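Local coordinates for conserved hypothetical secreted protein (Helicobacter pylori, PDB 4RNY) that is a cell-shape determinant (Csd3) and probably acts as a zinc-dependent metalloendopeptidase of the M23 family, at residues T109-L114 / Y141-R146; A115-N120 / G152-K157. All coordinates share one frame; numbering follows the deposited sequence.

Both contacts pack helix 112-121 against the same antiparallel sheet, in the second domain of Csd3 and away from the zinc site. Contact 1 uses the turn and first residues of the helix against the end of strand 136-146; contact 2 uses the following turns against the start of strand 153-163, its neighbour in the sheet. The centres lie about 8 Å apart. Along the chain the segments alternate, 109-114 and 115-120 coming before 141-146 and 152-157, so both contacts fix the helix across one pair of neighbouring antiparallel strands, a single piece of helix-on-sheet packing. Thr142 N and Thr155 O, 2.9 Å apart, and Arg143 NH1, which bonds Gly152 O, tie the two contacts together.

Contact 1 (T109-L114 / Y141-R146); sequences TNDPLL and YTRDYR
Leu114 and Tyr141 bring the backbones closest, their CA atoms 8.7 Å apart, where the first turn of helix 112-121 faces strand 136-146, so side chains make the contact. Leu114 CD2 sits over one face of the Tyr141 ring, 3.8 Å from its centroid and 18° off the normal, a CH-pi contact shifted toward the rim; CD1 lies 3.8 Å from CG of the same ring. A chi1 of 67°, with CG between the backbone N and the carbonyl carbon, turns the Tyr141 ring toward the helix, and its OH lies 3.6 Å from Thr109 CG2. Beside this packing, Asp111 OD2 forms a salt bridge to Arg143 NE at 2.8 Å, the carboxylate and guanidinium planes 33° apart. Asp111 OD2 also accepts from a water at 2.6 Å that reaches Tyr141 OH; Leu114 N meets Asp111 OD1 at 3.0 Å from above the carboxylate plane. Asp111 is thus the helix N-cap as well as the ion-pair partner, and its buried carboxylate is gripped at both oxygens. Thr109 OG1 bonds to Ile105 O within the preceding helix. Salt bridge and Leu114-Tyr141 packing join the helix start to strand 136-146, with strand 87-96 touched by Thr109 and Tyr141, and strand 153-163 meeting Asp111 and Leu113.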
# COMPACT_ATOMS: atom_id res chain seq x y z
N THR A 109 5.14 4.78 -20.16
CA THR A 109 4.35 3.73 -19.51
C THR A 109 2.88 4.10 -19.24
O THR A 109 2.05 3.23 -19.01
CB THR A 109 4.94 3.37 -18.12
OG1 THR A 109 4.93 4.53 -17.29
CG2 THR A 109 6.33 2.87 -18.23
N ASN A 110 2.55 5.38 -19.24
CA ASN A 110 1.23 5.84 -18.93
C ASN A 110 0.97 5.55 -17.44
O ASN A 110 -0.18 5.40 -17.04
CB ASN A 110 0.15 5.14 -19.81
CG ASN A 110 0.50 5.14 -21.30
OD1 ASN A 110 0.63 6.18 -21.90
ND2 ASN A 110 0.59 3.95 -21.89
N ASP A 111 2.02 5.54 -16.62
CA ASP A 111 1.92 4.96 -15.28
C ASP A 111 2.54 5.92 -14.30
O ASP A 111 3.68 5.76 -13.90
CB ASP A 111 2.53 3.56 -15.25
CG ASP A 111 2.21 2.77 -13.95
OD1 ASP A 111 1.86 3.41 -12.97
OD2 ASP A 111 2.33 1.52 -13.91
N PRO A 112 1.77 6.91 -13.89
CA PRO A 112 2.29 7.91 -12.98
C PRO A 112 2.59 7.36 -11.59
O PRO A 112 3.46 7.92 -10.89
CB PRO A 112 1.16 8.95 -12.91
CG PRO A 112 -0.08 8.20 -13.29
CD PRO A 112 0.37 7.18 -14.29
N LEU A 113 1.86 6.31 -11.18
CA LEU A 113 2.12 5.69 -9.88
C LEU A 113 3.54 5.10 -9.94
O LEU A 113 4.27 5.21 -9.02
CB LEU A 113 1.11 4.57 -9.54
CG LEU A 113 -0.40 4.92 -9.57
CD1 LEU A 113 -1.25 3.70 -9.18
CD2 LEU A 113 -0.78 6.10 -8.71
N LEU A 114 3.90 4.47 -11.05
CA LEU A 114 5.27 3.93 -11.18
C LEU A 114 6.32 5.05 -11.05
O LEU A 114 7.32 4.91 -10.32
CB LEU A 114 5.44 3.17 -12.48
CG LEU A 114 6.83 2.52 -12.65
CD1 LEU A 114 7.00 1.26 -11.80
CD2 LEU A 114 7.06 2.19 -14.11
N TYR A 141 9.28 -4.33 -13.09
CA TYR A 141 8.12 -4.19 -12.21
C TYR A 141 6.94 -5.01 -12.65
O TYR A 141 6.83 -5.38 -13.82
CB TYR A 141 7.72 -2.73 -12.13
CG TYR A 141 7.17 -2.13 -13.41
CD1 TYR A 141 8.02 -1.68 -14.43
CD2 TYR A 141 5.80 -2.02 -13.61
CE1 TYR A 141 7.54 -1.13 -15.59
CE2 TYR A 141 5.30 -1.44 -14.74
CZ TYR A 141 6.17 -1.01 -15.75
OH TYR A 141 5.66 -0.43 -16.89
N THR A 142 6.04 -5.28 -11.70
CA THR A 142 4.80 -5.93 -12.04
C THR A 142 3.63 -4.98 -12.01
O THR A 142 3.60 -4.01 -11.24
CB THR A 142 4.49 -7.10 -11.09
OG1 THR A 142 4.28 -6.64 -9.73
CG2 THR A 142 5.62 -8.12 -11.17
N ARG A 143 2.65 -5.34 -12.80
CA ARG A 143 1.42 -4.58 -12.92
C ARG A 143 0.23 -5.56 -12.92
O ARG A 143 0.30 -6.58 -13.58
CB ARG A 143 1.47 -3.83 -14.25
CG ARG A 143 0.49 -2.68 -14.33
CD ARG A 143 0.89 -1.61 -13.34
NE ARG A 143 0.21 -0.35 -13.63
CZ ARG A 143 -0.79 0.16 -12.91
NH1 ARG A 143 -1.26 -0.45 -11.83
NH2 ARG A 143 -1.33 1.29 -13.27
N ASP A 144 -0.86 -5.22 -12.25
CA ASP A 144 -2.05 -6.09 -12.17
C ASP A 144 -3.19 -5.61 -13.03
O ASP A 144 -3.47 -4.40 -13.09
CB ASP A 144 -2.54 -6.21 -10.74
CG ASP A 144 -1.53 -6.84 -9.83
OD1 ASP A 144 -0.59 -7.48 -10.36
OD2 ASP A 144 -1.68 -6.74 -8.60
N TYR A 145 -3.90 -6.56 -13.64
CA TYR A 145 -4.98 -6.26 -14.55
C TYR A 145 -6.24 -7.02 -14.17
O TYR A 145 -6.15 -8.19 -13.82
CB TYR A 145 -4.55 -6.58 -15.98
CG TYR A 145 -3.40 -5.70 -16.45
CD1 TYR A 145 -2.10 -5.99 -16.07
CD2 TYR A 145 -3.62 -4.57 -17.23
CE1 TYR A 145 -1.05 -5.19 -16.47
CE2 TYR A 145 -2.57 -3.76 -17.64
CZ TYR A 145 -1.28 -4.08 -17.25
OH TYR A 145 -0.21 -3.31 -17.64
N ARG A 146 -7.39 -6.33 -14.15
CA ARG A 146 -8.69 -7.01 -13.99
C ARG A 146 -9.48 -6.80 -15.28
O ARG A 146 -9.72 -5.64 -15.67
CB ARG A 146 -9.55 -6.44 -12.87
CG ARG A 146 -8.87 -6.23 -11.56
CD ARG A 146 -9.79 -5.46 -10.63
NE ARG A 146 -11.03 -6.17 -10.28
CZ ARG A 146 -11.79 -5.87 -9.23
NH1 ARG A 146 -11.46 -4.91 -8.40
NH2 ARG A 146 -12.88 -6.56 -8.95
O HOH W 1 2.82 0.53 -16.30

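Contact 2 (A115-N120 / G152-K157). With SO4 (sulfate ion), chain F.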
# COMPACT_ATOMS: atom_id res chain seq x y z
N ALA A 115 6.09 6.16 -11.77
CA ALA A 115 6.99 7.31 -11.70
C ALA A 115 7.19 7.83 -10.28
O ALA A 115 8.34 8.09 -9.85
CB ALA A 115 6.46 8.43 -12.60
N ASN A 116 6.08 7.99 -9.56
CA ASN A 116 6.11 8.49 -8.20
C ASN A 116 6.76 7.52 -7.24
O ASN A 116 7.48 7.92 -6.33
CB ASN A 116 4.72 8.92 -7.75
CG ASN A 116 4.22 10.13 -8.55
OD1 ASN A 116 5.02 10.99 -8.98
ND2 ASN A 116 2.92 10.19 -8.80
N GLN A 117 6.54 6.23 -7.44
CA GLN A 117 7.16 5.25 -6.58
C GLN A 117 8.67 5.32 -6.75
O GLN A 117 9.43 5.24 -5.77
CB GLN A 117 6.70 3.85 -6.91
CG GLN A 117 5.27 3.52 -6.48
CD GLN A 117 4.95 2.04 -6.68
OE1 GLN A 117 5.81 1.25 -7.02
NE2 GLN A 117 3.71 1.67 -6.47
N LEU A 118 9.13 5.44 -7.99
CA LEU A 118 10.57 5.44 -8.22
C LEU A 118 11.21 6.70 -7.60
O LEU A 118 12.22 6.61 -6.90
CB LEU A 118 10.88 5.31 -9.70
CG LEU A 118 12.37 5.10 -10.00
CD1 LEU A 118 12.79 3.67 -9.69
CD2 LEU A 118 12.69 5.40 -11.44
N MET A 119 10.59 7.85 -7.85
CA MET A 119 11.04 9.11 -7.24
C MET A 119 11.19 9.01 -5.73
O MET A 119 12.23 9.39 -5.18
CB MET A 119 10.09 10.27 -7.60
CG MET A 119 10.39 11.59 -6.86
SD MET A 119 9.17 12.82 -7.31
CE MET A 119 9.45 12.98 -9.09
N ASN A 120 10.17 8.46 -5.06
CA ASN A 120 10.24 8.33 -3.62
C ASN A 120 11.31 7.34 -3.20
O ASN A 120 12.04 7.62 -2.27
CB ASN A 120 8.89 7.96 -3.00
CG ASN A 120 7.92 9.11 -3.02
OD1 ASN A 120 8.29 10.23 -2.71
ND2 ASN A 120 6.68 8.85 -3.42
N GLY A 152 -4.85 -0.80 -9.09
CA GLY A 152 -3.92 -0.90 -7.98
C GLY A 152 -2.59 -0.23 -8.30
O GLY A 152 -2.51 0.62 -9.19
N GLN A 153 -1.56 -0.62 -7.55
CA GLN A 153 -0.21 -0.06 -7.68
C GLN A 153 0.74 -1.03 -8.38
O GLN A 153 0.67 -2.25 -8.14
CB GLN A 153 0.39 0.17 -6.28
CG GLN A 153 -0.41 1.11 -5.41
CD GLN A 153 -0.12 2.56 -5.73
OE1 GLN A 153 1.03 2.98 -6.05
NE2 GLN A 153 -1.15 3.36 -5.62
N PRO A 154 1.68 -0.51 -9.18
CA PRO A 154 2.77 -1.38 -9.59
C PRO A 154 3.62 -1.81 -8.41
O PRO A 154 3.57 -1.17 -7.35
CB PRO A 154 3.58 -0.50 -10.55
CG PRO A 154 3.27 0.90 -10.18
CD PRO A 154 1.95 0.92 -9.46
N THR A 155 4.39 -2.87 -8.58
CA THR A 155 5.44 -3.21 -7.65
C THR A 155 6.78 -3.28 -8.34
O THR A 155 6.95 -4.04 -9.29
CB THR A 155 5.17 -4.57 -6.97
OG1 THR A 155 4.05 -4.43 -6.11
CG2 THR A 155 6.33 -4.99 -6.14
N ILE A 156 7.74 -2.52 -7.86
CA ILE A 156 9.08 -2.51 -8.41
C ILE A 156 9.84 -3.72 -7.88
O ILE A 156 9.94 -3.90 -6.66
CB ILE A 156 9.81 -1.23 -8.02
CG1 ILE A 156 9.13 -0.03 -8.70
CG2 ILE A 156 11.31 -1.32 -8.39
CD1 ILE A 156 9.76 1.28 -8.34
N LYS A 157 10.37 -4.53 -8.77
CA LYS A 157 11.31 -5.63 -8.44
C LYS A 157 12.79 -5.24 -8.48
O LYS A 157 13.57 -5.62 -7.62
CB LYS A 157 11.11 -6.82 -9.41
CG LYS A 157 9.66 -7.27 -9.55
CD LYS A 157 9.08 -7.72 -8.22
CE LYS A 157 9.78 -8.96 -7.69
NZ LYS A 157 9.65 -10.13 -8.61
S SO4 F . -7.95 1.69 -9.32
O1 SO4 F . -8.40 1.53 -10.62
O2 SO4 F . -8.70 1.02 -8.32
O3 SO4 F . -6.69 1.17 -9.23
O4 SO4 F . -7.92 3.04 -9.01
O HOH W 2 7.15 -0.48 -5.78
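The side-chain amides of Gln117 and Gln153 meet nearly coplanar, 20° apart; the Pro154 ring lies over one face of the Gln117 amide, its CD 3.5 Å from Gln117 NE2, while Gln153 OE1 and Pro154 O meet NE2 in the amide plane. One N-H of Gln117 NE2 goes to Gln153 OE1 at 3.0 Å, arriving in the carbonyl plane on a lone pair; the other goes to the backbone Pro154 O, also at 3.0 Å, tilted 30° from the carbonyl plane. Gln117 reaches this far because its chain runs extended beyond CG, whereas Gln153 bends at chi2 to bring OE1 round to the meeting point. The other end of the Gln117 amide, OE1, accepts from a water at 2.5 Å, and that water in turn accepts from Ile156 N at 3.0 Å. Farther along, Leu118 CD1 touches Ile156 CD1 at 4.1 Å, the two side chains crossing at about a right angle; Ile137 and Ile139 of strand 136-146 also pack on Leu118. Gly152 N donates to sulfate O3 at 2.7 Å; the ion, probably from the crystallisation liquor, is also hydrogen-bonded to Thr44 OG1. Helix 115-120 and strand 153-156 run at 42°. With both amide hydrogens and the oxygen engaged, the Gln117 amide cannot flip without losing bonds: in this helix-on-sheet packing one side chain, partly through water, serves the strand's peptide groups at Pro154 O and Ile156 N.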